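Local coordinates for RNase NGR3 (Nicotiana glutinosa, PDB 1VD1), which probably cleaves single-stranded RNA as a secreted endoribonuclease of the RNase T2 family and binds adenosine and guanosine monophosphates, at residues Asp7-Tyr12 with Pro47-Gly52; Phe40-Leu45 with Gln114-Phe119; Pro55-Arg60 with Trp98-Thr103. All coordinates share one frame; numbering follows the deposited sequence.

In the fold
From the N terminus the chain runs through residues 7-12 into strand 10-16, and returns antiparallel beside it as strand 41-48. Contact 1 closes the loop between these two strands at the far end of 41-48. Contact 2 starts earlier on that same strand, at 40-45, and reaches on to helix 109-123, so contacts 1 and 2 cross along the chain and touch where F11 meets L45. Contact 3 opens only after contact 1 has closed, ties the loop at 55-60 to the 98-103 part of helix 91-102, and falls wholly within the span of contact 2. Contacts 1 and 3 both reach the AMP of chain B.

Contact 1 of 3, residues Asp7-Tyr12 with Pro47-Gly52. With AMP (adenosine monophosphate), chain B.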
loop_
_atom_site.group_PDB
_atom_site.type_symbol
_atom_site.label_atom_id
_atom_site.label_comp_id
_atom_site.label_asym_id
_atom_site.label_seq_id
_atom_site.Cartn_x
_atom_site.Cartn_y
_atom_site.Cartn_z
ATOM N N ASP A 7 -11.193 7.221 -18.128
ATOM C CA ASP A 7 -9.788 7.446 -18.447
ATOM C C ASP A 7 -9.081 8.246 -17.353
ATOM O O ASP A 7 -9.681 9.100 -16.701
ATOM C CB ASP A 7 -9.660 8.192 -19.781
ATOM C CG ASP A 7 -8.229 8.273 -20.275
ATOM O OD1 ASP A 7 -7.963 9.092 -21.179
ATOM O OD2 ASP A 7 -7.375 7.515 -19.771
ATOM N N PHE A 8 -7.801 7.957 -17.159
ATOM C CA PHE A 8 -6.991 8.646 -16.165
ATOM C C PHE A 8 -5.543 8.611 -16.628
ATOM O O PHE A 8 -5.250 8.110 -17.714
ATOM C CB PHE A 8 -7.161 7.991 -14.794
ATOM C CG PHE A 8 -6.949 6.511 -14.800
ATOM C CD1 PHE A 8 -5.732 5.972 -14.398
ATOM C CD2 PHE A 8 -7.962 5.654 -15.219
ATOM C CE1 PHE A 8 -5.523 4.595 -14.412
ATOM C CE2 PHE A 8 -7.766 4.275 -15.237
ATOM C CZ PHE A 8 -6.543 3.743 -14.832
ATOM N N ASP A 9 -4.632 9.119 -15.810
ATOM C CA ASP A 9 -3.236 9.188 -16.213
ATOM C C ASP A 9 -2.298 8.089 -15.738
ATOM O O ASP A 9 -1.466 7.609 -16.511
ATOM C CB ASP A 9 -2.685 10.552 -15.803
ATOM C CG ASP A 9 -3.443 11.698 -16.453
ATOM O OD1 ASP A 9 -3.628 12.746 -15.800
ATOM O OD2 ASP A 9 -3.849 11.550 -17.625
ATOM N N PHE A 10 -2.415 7.698 -14.472
ATOM C CA PHE A 10 -1.548 6.664 -13.904
ATOM C C PHE A 10 -2.154 6.156 -12.603
ATOM O O PHE A 10 -3.182 6.668 -12.159
ATOM C CB PHE A 10 -0.167 7.252 -13.597
ATOM C CG PHE A 10 -0.180 8.309 -12.511
ATOM C CD1 PHE A 10 0.023 7.962 -11.179
ATOM C CD2 PHE A 10 -0.401 9.648 -12.824
ATOM C CE1 PHE A 10 0.010 8.928 -10.169
ATOM C CE2 PHE A 10 -0.417 10.625 -11.828
ATOM C CZ PHE A 10 -0.210 10.263 -10.489
ATOM N N PHE A 11 -1.516 5.145 -12.013
ATOM C CA PHE A 11 -1.956 4.584 -10.731
ATOM C C PHE A 11 -0.944 4.858 -9.630
ATOM O O PHE A 11 0.258 4.814 -9.854
ATOM C CB PHE A 11 -2.048 3.046 -10.732
ATOM C CG PHE A 11 -3.166 2.464 -11.537
ATOM C CD1 PHE A 11 -2.963 2.092 -12.865
ATOM C CD2 PHE A 11 -4.386 2.165 -10.934
ATOM C CE1 PHE A 11 -3.956 1.417 -13.577
ATOM C CE2 PHE A 11 -5.384 1.490 -11.636
ATOM C CZ PHE A 11 -5.167 1.112 -12.965
ATOM N N TYR A 12 -1.435 5.122 -8.429
ATOM C CA TYR A 12 -0.542 5.211 -7.294
ATOM C C TYR A 12 -0.746 3.796 -6.743
ATOM O O TYR A 12 -1.893 3.369 -6.573
ATOM C CB TYR A 12 -1.046 6.199 -6.246
ATOM C CG TYR A 12 -0.500 7.588 -6.393
ATOM C CD1 TYR A 12 -1.346 8.693 -6.305
ATOM C CD2 TYR A 12 0.862 7.805 -6.610
ATOM C CE1 TYR A 12 -0.849 9.983 -6.437
ATOM C CE2 TYR A 12 1.369 9.090 -6.740
ATOM C CZ TYR A 12 0.502 10.172 -6.653
ATOM O OH TYR A 12 0.980 11.449 -6.793
ATOM N N PRO A 47 -6.365 4.879 -9.343
ATOM C CA PRO A 47 -6.294 5.610 -10.612
ATOM C C PRO A 47 -6.124 7.073 -10.185
ATOM O O PRO A 47 -6.712 7.499 -9.190
ATOM C CB PRO A 47 -7.655 5.329 -11.231
ATOM C CG PRO A 47 -7.887 3.895 -10.817
ATOM C CD PRO A 47 -7.500 3.939 -9.344
ATOM N N ASN A 48 -5.326 7.832 -10.924
ATOM C CA ASN A 48 -5.050 9.214 -10.553
ATOM C C ASN A 48 -4.827 10.081 -11.795
ATOM O O ASN A 48 -4.551 9.566 -12.885
ATOM C CB ASN A 48 -3.779 9.234 -9.686
ATOM C CG ASN A 48 -3.783 10.327 -8.636
ATOM O OD1 ASN A 48 -4.289 10.136 -7.536
ATOM N ND2 ASN A 48 -3.203 11.483 -8.970
ATOM N N TYR A 49 -4.938 11.394 -11.613
ATOM C CA TYR A 49 -4.707 12.362 -12.687
ATOM C C TYR A 49 -3.402 13.090 -12.388
ATOM O O TYR A 49 -3.025 13.263 -11.224
ATOM C CB TYR A 49 -5.822 13.404 -12.740
ATOM C CG TYR A 49 -7.200 12.875 -13.031
ATOM C CD1 TYR A 49 -8.288 13.287 -12.263
ATOM C CD2 TYR A 49 -7.435 12.002 -14.095
ATOM C CE1 TYR A 49 -9.574 12.849 -12.543
ATOM C CE2 TYR A 49 -8.729 11.554 -14.386
ATOM C CZ TYR A 49 -9.790 11.986 -13.603
ATOM O OH TYR A 49 -11.074 11.568 -13.872
ATOM N N GLU A 50 -2.716 13.533 -13.433
ATOM C CA GLU A 50 -1.467 14.249 -13.242
ATOM C C GLU A 50 -1.685 15.601 -12.570
ATOM O O GLU A 50 -0.738 16.204 -12.065
ATOM C CB GLU A 50 -0.749 14.430 -14.583
ATOM C CG GLU A 50 -0.428 13.110 -15.277
ATOM C CD GLU A 50 0.651 13.244 -16.333
ATOM O OE1 GLU A 50 0.921 14.382 -16.764
ATOM O OE2 GLU A 50 1.225 12.210 -16.733
ATOM N N ASN A 51 -2.928 16.076 -12.542
ATOM C CA ASN A 51 -3.203 17.360 -11.902
ATOM C C ASN A 51 -3.418 17.222 -10.395
ATOM O O ASN A 51 -3.825 18.174 -9.727
ATOM C CB ASN A 51 -4.414 18.054 -12.542
ATOM C CG ASN A 51 -5.701 17.268 -12.384
ATOM O OD1 ASN A 51 -5.844 16.453 -11.472
ATOM N ND2 ASN A 51 -6.659 17.530 -13.267
ATOM N N GLY A 52 -3.147 16.033 -9.860
ATOM C CA GLY A 52 -3.303 15.826 -8.429
ATOM C C GLY A 52 -4.666 15.346 -7.965
ATOM O O GLY A 52 -4.818 14.926 -6.817
HETATM P P AMP B . -9.000 5.223 0.464
HETATM O O1P AMP B . -10.130 4.892 1.351
HETATM O O2P AMP B . -9.421 5.961 -0.769
HETATM O O3P AMP B . -8.151 3.991 0.135
HETATM O "O5'" AMP B . -8.109 6.236 1.383
HETATM C "C5'" AMP B . -6.809 6.668 0.943
HETATM C "C4'" AMP B . -6.511 8.024 1.634
HETATM O "O4'" AMP B . -5.685 8.821 0.717
HETATM C "C3'" AMP B . -7.885 8.923 1.979
HETATM O "O3'" AMP B . -7.587 9.595 3.300
HETATM C "C2'" AMP B . -7.927 9.905 0.706
HETATM O "O2'" AMP B . -8.194 11.261 1.016
HETATM C "C1'" AMP B . -6.453 9.819 0.017
HETATM N N9 AMP B . -6.536 9.404 -1.409
HETATM C C8 AMP B . -7.491 8.571 -2.031
HETATM N N7 AMP B . -7.324 8.310 -3.343
HETATM C C5 AMP B . -6.174 9.068 -3.566
HETATM C C6 AMP B . -5.424 9.262 -4.751
HETATM N N6 AMP B . -5.848 8.630 -5.904
HETATM N N1 AMP B . -4.303 10.102 -4.636
HETATM C C2 AMP B . -3.939 10.697 -3.473
HETATM N N3 AMP B . -4.612 10.581 -2.303
HETATM C C4 AMP B . -5.689 9.751 -2.411
HETATM O O HOH W 1 1.122 9.613 -16.545
#
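D9 and F10 both turn their backbone N-H groups to N48 O: D9 N lies 3.0 Å from N48 O. The bond from F10 N to N48 O is longer, 3.3 Å. In return N48 N gives a short bond of 2.7 Å to F10 O. The side chain of D9 reaches over to the turn that follows: OD1 accepts from E50 N at 2.7 Å, nearly straight (167°), through the lone pair facing away from OD2. CG of D9 sits beside its own backbone N (chi1 -60°), which brings the carboxylate to that turn. A water also joins D9 O to E50 OE2.

Rings flank both faces of the strand pair. P47 CB makes a CH-pi contact over the centre of the F8 ring, 3.7 Å from its centroid, while P47 CG meets F11 CE2 from an oblique direction. With chi1 at 65°, F10 has its CG between the backbone N and carbonyl carbon, and the ring lies alongside N48, whose CB covers one face toward the rim. F10 in turn puts CE1 over the Y12 ring. The Y12 ring is steeply inclined to the N48 amide, with CD1 3.5 Å from OD1. That OD1 accepts N6 of AMP (chain B) at 2.7 Å, and ND2 makes a weak bond to Y49 O.

W54 also touches N48, and strand 171-181 packs against F10, F11 and Y12. D9 and F10 opposite N48 form a classic beta bulge in an antiparallel pair, here at the edge of an adenine-binding pocket.

Contact 2 of 3, residues Phe40-Leu45 with Gln114-Phe119. With AMP (adenosine monophosphate), chain C.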
loop_
_atom_site.group_PDB
_atom_site.type_symbol
_atom_site.label_atom_id
_atom_site.label_comp_id
_atom_site.label_asym_id
_atom_site.label_seq_id
_atom_site.Cartn_x
_atom_site.Cartn_y
_atom_site.Cartn_z
ATOM N N PHE A 40 5.361 -5.679 4.193
ATOM C CA PHE A 40 4.543 -4.598 3.651
ATOM C C PHE A 40 3.269 -5.189 3.063
ATOM O O PHE A 40 3.303 -6.236 2.416
ATOM C CB PHE A 40 5.296 -3.823 2.567
ATOM C CG PHE A 40 6.361 -2.919 3.108
ATOM C CD1 PHE A 40 7.633 -3.411 3.389
ATOM C CD2 PHE A 40 6.083 -1.579 3.375
ATOM C CE1 PHE A 40 8.613 -2.586 3.929
ATOM C CE2 PHE A 40 7.058 -0.742 3.917
ATOM C CZ PHE A 40 8.329 -1.249 4.195
ATOM N N SER A 41 2.149 -4.519 3.299
ATOM C CA SER A 41 0.864 -4.981 2.799
ATOM C C SER A 41 0.315 -3.992 1.778
ATOM O O SER A 41 0.861 -2.908 1.593
ATOM C CB SER A 41 -0.130 -5.118 3.953
ATOM O OG SER A 41 -0.337 -3.864 4.586
ATOM N N ILE A 42 -0.766 -4.375 1.114
ATOM C CA ILE A 42 -1.377 -3.507 0.126
ATOM C C ILE A 42 -2.433 -2.623 0.775
ATOM O O ILE A 42 -3.192 -3.075 1.634
ATOM C CB ILE A 42 -2.071 -4.341 -0.982
ATOM C CG1 ILE A 42 -1.043 -5.239 -1.678
ATOM C CG2 ILE A 42 -2.761 -3.418 -1.992
ATOM C CD1 ILE A 42 -1.668 -6.344 -2.510
ATOM N N HIS A 43 -2.458 -1.347 0.407
ATOM C CA HIS A 43 -3.520 -0.489 0.901
ATOM C C HIS A 43 -4.437 -0.338 -0.308
ATOM O O HIS A 43 -5.630 -0.639 -0.238
ATOM C CB HIS A 43 -3.018 0.882 1.356
ATOM C CG HIS A 43 -4.111 1.770 1.870
ATOM N ND1 HIS A 43 -3.866 2.922 2.583
ATOM C CD2 HIS A 43 -5.458 1.683 1.749
ATOM C CE1 HIS A 43 -5.011 3.509 2.879
ATOM N NE2 HIS A 43 -5.994 2.778 2.384
ATOM N N GLY A 44 -3.873 0.099 -1.433
ATOM C CA GLY A 44 -4.695 0.243 -2.618
ATOM C C GLY A 44 -3.963 0.502 -3.917
ATOM O O GLY A 44 -2.753 0.736 -3.941
ATOM N N LEU A 45 -4.720 0.422 -5.004
ATOM C CA LEU A 45 -4.220 0.668 -6.357
ATOM C C LEU A 45 -5.174 1.761 -6.821
ATOM O O LEU A 45 -6.335 1.491 -7.145
ATOM C CB LEU A 45 -4.367 -0.591 -7.210
ATOM C CG LEU A 45 -3.895 -0.507 -8.662
ATOM C CD1 LEU A 45 -2.453 -0.013 -8.710
ATOM C CD2 LEU A 45 -4.025 -1.885 -9.323
ATOM N N GLN A 114 -5.514 -8.893 -8.983
ATOM C CA GLN A 114 -4.303 -9.619 -9.354
ATOM C C GLN A 114 -3.192 -8.591 -9.558
ATOM O O GLN A 114 -2.048 -8.797 -9.148
ATOM C CB GLN A 114 -4.497 -10.389 -10.654
ATOM C CG GLN A 114 -5.443 -11.552 -10.571
ATOM C CD GLN A 114 -5.548 -12.258 -11.902
ATOM O OE1 GLN A 114 -5.821 -11.627 -12.924
ATOM N NE2 GLN A 114 -5.324 -13.568 -11.902
ATOM N N ALA A 115 -3.541 -7.478 -10.193
ATOM C CA ALA A 115 -2.573 -6.413 -10.451
ATOM C C ALA A 115 -1.933 -5.949 -9.151
ATOM O O ALA A 115 -0.717 -5.836 -9.068
ATOM C CB ALA A 115 -3.248 -5.232 -11.146
ATOM N N ALA A 116 -2.762 -5.673 -8.145
ATOM C CA ALA A 116 -2.266 -5.220 -6.848
ATOM C C ALA A 116 -1.308 -6.241 -6.246
ATOM O O ALA A 116 -0.217 -5.894 -5.791
ATOM C CB ALA A 116 -3.432 -4.976 -5.897
ATOM N N LEU A 117 -1.726 -7.504 -6.240
ATOM C CA LEU A 117 -0.907 -8.577 -5.701
ATOM C C LEU A 117 0.404 -8.697 -6.473
ATOM O O LEU A 117 1.472 -8.857 -5.874
ATOM C CB LEU A 117 -1.674 -9.907 -5.764
ATOM C CG LEU A 117 -2.902 -9.995 -4.852
ATOM C CD1 LEU A 117 -3.677 -11.273 -5.133
ATOM C CD2 LEU A 117 -2.446 -9.940 -3.397
ATOM N N ASP A 118 0.323 -8.611 -7.798
ATOM C CA ASP A 118 1.512 -8.721 -8.637
ATOM C C ASP A 118 2.512 -7.595 -8.385
ATOM O O ASP A 118 3.715 -7.839 -8.306
ATOM C CB ASP A 118 1.133 -8.754 -10.125
ATOM C CG ASP A 118 0.400 -10.031 -10.517
ATOM O OD1 ASP A 118 0.530 -11.042 -9.793
ATOM O OD2 ASP A 118 -0.291 -10.032 -11.561
ATOM N N PHE A 119 2.031 -6.364 -8.247
ATOM C CA PHE A 119 2.948 -5.259 -7.999
ATOM C C PHE A 119 3.528 -5.283 -6.588
ATOM O O PHE A 119 4.661 -4.847 -6.375
ATOM C CB PHE A 119 2.263 -3.920 -8.296
ATOM C CG PHE A 119 2.062 -3.668 -9.765
ATOM C CD1 PHE A 119 0.789 -3.634 -10.319
ATOM C CD2 PHE A 119 3.160 -3.496 -10.603
ATOM C CE1 PHE A 119 0.608 -3.435 -11.687
ATOM C CE2 PHE A 119 2.991 -3.297 -11.971
ATOM C CZ PHE A 119 1.713 -3.267 -12.514
HETATM P P AMP C . -4.939 6.846 6.341
HETATM O O1P AMP C . -4.441 8.208 6.107
HETATM O O2P AMP C . -4.977 6.482 7.788
HETATM O O3P AMP C . -4.173 5.807 5.515
HETATM O "O5'" AMP C . -6.490 6.913 5.801
HETATM C "C5'" AMP C . -7.064 5.769 5.096
HETATM C "C4'" AMP C . -8.362 5.334 5.844
HETATM O "O4'" AMP C . -8.489 3.869 5.701
HETATM C "C3'" AMP C . -8.355 5.673 7.490
HETATM O "O3'" AMP C . -9.791 6.022 7.823
HETATM C "C2'" AMP C . -7.845 4.264 8.059
HETATM O "O2'" AMP C . -8.408 3.887 9.304
HETATM C "C1'" AMP C . -8.276 3.174 6.943
HETATM N N9 AMP C . -7.206 2.171 6.741
HETATM C C8 AMP C . -5.867 2.382 6.351
HETATM N N7 AMP C . -5.044 1.314 6.387
HETATM C C5 AMP C . -5.973 0.336 6.749
HETATM C C6 AMP C . -5.808 -1.052 6.991
HETATM N N6 AMP C . -4.551 -1.605 6.869
HETATM N N1 AMP C . -6.969 -1.751 7.342
HETATM C C2 AMP C . -8.192 -1.178 7.386
HETATM N N3 AMP C . -8.441 0.131 7.176
HETATM C C4 AMP C . -7.301 0.829 6.903
#
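I42 and L45 reach from one side of strand 41-45 toward helix 114-119, whose axis runs at 125° to the strand and 8.7 Å from it; the classic beta bulge of H43 and G44 opposite V14 lets both point there. I42 keeps CG1 beside its backbone N (chi1 -60°) and extends to CD1, which lies 3.8 Å from L117 CD2 and also approaches CB and O of A116. L117 starts away from the strand, yet its CD2 end comes back to meet I42. Farther along, CG of L45 is trans to the backbone N (chi1 180°), and CD2 touches A115 CB at 3.9 Å. The small alanines let the helix sit close, with the CA atoms of L45 and A116 6.2 Å apart.

H43, a predicted active-site residue, points away from the helix. One face of its imidazole lies under N7 of AMP (chain C), CE1 is 3.6 Å from O3P, and ND1 is hydrogen-bonded to Q175. Putting a leucine at H43 would probably leave Q175 OE1 without this mate and the nucleotide without its imidazole face.

Methyl packing thus joins strand to helix on one side, while on the other H43 offers its ring face to the nucleotide.

Contact 3 of 3, residues Pro55-Arg60 with Trp98-Thr103; sequences PQNCDR and WLKHGT. With AMP (adenosine monophosphate), chain B.
N57 N donates to K100 O at 2.8 Å and 160°, a direct backbone bond between the loop and the helix. A second, weak bond runs from C58 N to T103 OG1 at 3.1 Å. T103 OG1 also donates to L99 O at 2.7 Å, so this one hydroxyl links a helix carbonyl to the loop backbone. It is placed there by chi1 of 61°, between the backbone N and carbonyl carbon.

Two waters add indirect links: one joins P55 O to H101 ND1, the other Q56 OE1 to K100 NZ. Q56 OE1 also accepts from W54 NE1. The extended chains of Q56 and K100 run side by side, pointing the same way, with OE1 3.6 Å from CE. Every torsion of K100 is near 180°, and this full stretch carries NZ to O2P of AMP (chain B), 2.8 Å away. H101 NE2 donates to the same oxygen at 2.6 Å, with the phosphorus lying in the plane of the imidazole at its edge. K100 CG covers one face of that ring, and the W46 ring stacks with H101.

Outward from these bonds, the N57 amide crosses K100 obliquely, ND2 near CA and CB, and D59 CB packs on T103 CB. T103 CG2 lies over a face of W98. The disulfide between C58 and C104 fastens the loop beside residues 98-103.

Two donors converging on O2P would probably stabilise its negative charge, and the water-linked P55 O probably helps to orient the imidazole of H101, a predicted active-site residue.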
loop_
_atom_site.group_PDB
_atom_site.type_symbol
_atom_site.label_atom_id
_atom_site.label_comp_id
_atom_site.label_asym_id
_atom_site.label_seq_id
_atom_site.Cartn_x
_atom_site.Cartn_y
_atom_site.Cartn_z
ATOM N N PRO A 55 -10.209 10.100 -10.040
ATOM C CA PRO A 55 -11.602 9.683 -10.168
ATOM C C PRO A 55 -11.883 8.717 -9.023
ATOM O O PRO A 55 -10.960 8.107 -8.485
ATOM C CB PRO A 55 -11.626 8.994 -11.526
ATOM C CG PRO A 55 -10.280 8.335 -11.572
ATOM C CD PRO A 55 -9.355 9.414 -11.028
ATOM N N GLN A 56 -13.141 8.598 -8.623
ATOM C CA GLN A 56 -13.491 7.668 -7.557
ATOM C C GLN A 56 -14.980 7.378 -7.611
ATOM O O GLN A 56 -15.759 8.216 -8.068
ATOM C CB GLN A 56 -13.112 8.235 -6.186
ATOM C CG GLN A 56 -13.781 9.549 -5.827
ATOM C CD GLN A 56 -13.523 9.950 -4.384
ATOM O OE1 GLN A 56 -12.375 10.050 -3.951
ATOM N NE2 GLN A 56 -14.595 10.180 -3.631
ATOM N N ASN A 57 -15.366 6.184 -7.171
ATOM C CA ASN A 57 -16.774 5.785 -7.161
ATOM C C ASN A 57 -17.374 5.842 -8.564
ATOM O O ASN A 57 -18.458 6.390 -8.769
ATOM C CB ASN A 57 -17.551 6.710 -6.217
ATOM C CG ASN A 57 -17.025 6.661 -4.793
ATOM O OD1 ASN A 57 -17.007 7.672 -4.086
ATOM N ND2 ASN A 57 -16.604 5.480 -4.360
ATOM N N CYS A 58 -16.675 5.242 -9.523
ATOM C CA CYS A 58 -17.106 5.248 -10.914
ATOM C C CYS A 58 -18.274 4.340 -11.278
ATOM O O CYS A 58 -18.785 4.405 -12.394
ATOM C CB CYS A 58 -15.906 4.943 -11.811
ATOM S SG CYS A 58 -14.647 6.243 -11.649
ATOM N N ASP A 59 -18.695 3.498 -10.344
ATOM C CA ASP A 59 -19.813 2.593 -10.587
ATOM C C ASP A 59 -20.425 2.199 -9.250
ATOM O O ASP A 59 -20.138 1.126 -8.719
ATOM C CB ASP A 59 -19.339 1.338 -11.320
ATOM C CG ASP A 59 -20.490 0.522 -11.884
ATOM O OD1 ASP A 59 -21.572 0.495 -11.258
ATOM O OD2 ASP A 59 -20.307 -0.104 -12.947
ATOM N N ARG A 60 -21.267 3.069 -8.707
ATOM C CA ARG A 60 -21.906 2.800 -7.425
ATOM C C ARG A 60 -22.899 1.641 -7.478
ATOM O O ARG A 60 -23.586 1.361 -6.498
ATOM C CB ARG A 60 -22.599 4.065 -6.912
ATOM C CG ARG A 60 -21.620 5.116 -6.421
ATOM C CD ARG A 60 -22.308 6.422 -6.070
ATOM N NE ARG A 60 -21.379 7.355 -5.437
ATOM C CZ ARG A 60 -20.841 7.166 -4.237
ATOM N NH1 ARG A 60 -21.143 6.081 -3.537
ATOM N NH2 ARG A 60 -19.999 8.059 -3.737
ATOM N N TRP A 98 -12.417 -1.613 -4.065
ATOM C CA TRP A 98 -12.914 -1.953 -5.393
ATOM C C TRP A 98 -13.921 -0.923 -5.885
ATOM O O TRP A 98 -13.810 -0.419 -7.004
ATOM C CB TRP A 98 -13.585 -3.329 -5.406
ATOM C CG TRP A 98 -14.433 -3.508 -6.628
ATOM C CD1 TRP A 98 -15.801 -3.521 -6.691
ATOM C CD2 TRP A 98 -13.967 -3.601 -7.977
ATOM N NE1 TRP A 98 -16.212 -3.612 -8.002
ATOM C CE2 TRP A 98 -15.107 -3.662 -8.811
ATOM C CE3 TRP A 98 -12.696 -3.633 -8.566
ATOM C CZ2 TRP A 98 -15.010 -3.755 -10.206
ATOM C CZ3 TRP A 98 -12.599 -3.725 -9.953
ATOM C CH2 TRP A 98 -13.750 -3.784 -10.757
ATOM N N LEU A 99 -14.915 -0.623 -5.055
ATOM C CA LEU A 99 -15.946 0.343 -5.436
ATOM C C LEU A 99 -15.396 1.751 -5.624
ATOM O O LEU A 99 -15.682 2.417 -6.618
ATOM C CB LEU A 99 -17.054 0.386 -4.381
ATOM C CG LEU A 99 -17.869 -0.894 -4.188
ATOM C CD1 LEU A 99 -18.776 -0.758 -2.977
ATOM C CD2 LEU A 99 -18.685 -1.162 -5.430
ATOM N N LYS A 100 -14.598 2.202 -4.666
ATOM C CA LYS A 100 -14.052 3.547 -4.725
ATOM C C LYS A 100 -13.003 3.768 -5.798
ATOM O O LYS A 100 -13.011 4.795 -6.485
ATOM C CB LYS A 100 -13.450 3.923 -3.373
ATOM C CG LYS A 100 -13.015 5.374 -3.292
ATOM C CD LYS A 100 -12.551 5.711 -1.891
ATOM C CE LYS A 100 -12.245 7.189 -1.768
ATOM N NZ LYS A 100 -11.746 7.518 -0.405
ATOM N N HIS A 101 -12.104 2.801 -5.943
ATOM C CA HIS A 101 -11.013 2.937 -6.892
ATOM C C HIS A 101 -11.032 1.951 -8.049
ATOM O O HIS A 101 -10.860 2.346 -9.197
ATOM C CB HIS A 101 -9.685 2.823 -6.138
ATOM C CG HIS A 101 -9.514 3.848 -5.057
ATOM N ND1 HIS A 101 -9.311 5.183 -5.324
ATOM C CD2 HIS A 101 -9.512 3.728 -3.708
ATOM C CE1 HIS A 101 -9.185 5.844 -4.188
ATOM N NE2 HIS A 101 -9.303 4.985 -3.192
ATOM N N GLY A 102 -11.252 0.676 -7.749
ATOM C CA GLY A 102 -11.268 -0.338 -8.790
ATOM C C GLY A 102 -12.233 -0.069 -9.930
ATOM O O GLY A 102 -11.900 -0.284 -11.098
ATOM N N THR A 103 -13.432 0.403 -9.611
ATOM C CA THR A 103 -14.415 0.670 -10.655
ATOM C C THR A 103 -13.943 1.748 -11.626
ATOM O O THR A 103 -14.486 1.874 -12.722
ATOM C CB THR A 103 -15.780 1.105 -10.071
ATOM O OG1 THR A 103 -15.623 2.313 -9.323
ATOM C CG2 THR A 103 -16.353 0.016 -9.181
HETATM P P AMP B . -9.000 5.223 0.464
HETATM O O1P AMP B . -10.130 4.892 1.351
HETATM O O2P AMP B . -9.421 5.961 -0.769
HETATM O O3P AMP B . -8.151 3.991 0.135
HETATM O "O5'" AMP B . -8.109 6.236 1.383
HETATM C "C5'" AMP B . -6.809 6.668 0.943
HETATM C "C4'" AMP B . -6.511 8.024 1.634
HETATM O "O4'" AMP B . -5.685 8.821 0.717
HETATM C "C3'" AMP B . -7.885 8.923 1.979
HETATM O "O3'" AMP B . -7.587 9.595 3.300
HETATM C "C2'" AMP B . -7.927 9.905 0.706
HETATM O "O2'" AMP B . -8.194 11.261 1.016
HETATM C "C1'" AMP B . -6.453 9.819 0.017
HETATM N N9 AMP B . -6.536 9.404 -1.409
HETATM C C8 AMP B . -7.491 8.571 -2.031
HETATM N N7 AMP B . -7.324 8.310 -3.343
HETATM C C5 AMP B . -6.174 9.068 -3.566
HETATM C C6 AMP B . -5.424 9.262 -4.751
HETATM N N6 AMP B . -5.848 8.630 -5.904
HETATM N N1 AMP B . -4.303 10.102 -4.636
HETATM C C2 AMP B . -3.939 10.697 -3.473
HETATM N N3 AMP B . -4.612 10.581 -2.303
HETATM C C4 AMP B . -5.689 9.751 -2.411
HETATM O O HOH W 2 -8.944 6.503 -7.784
HETATM O O HOH W 3 -10.995 10.083 -1.248
#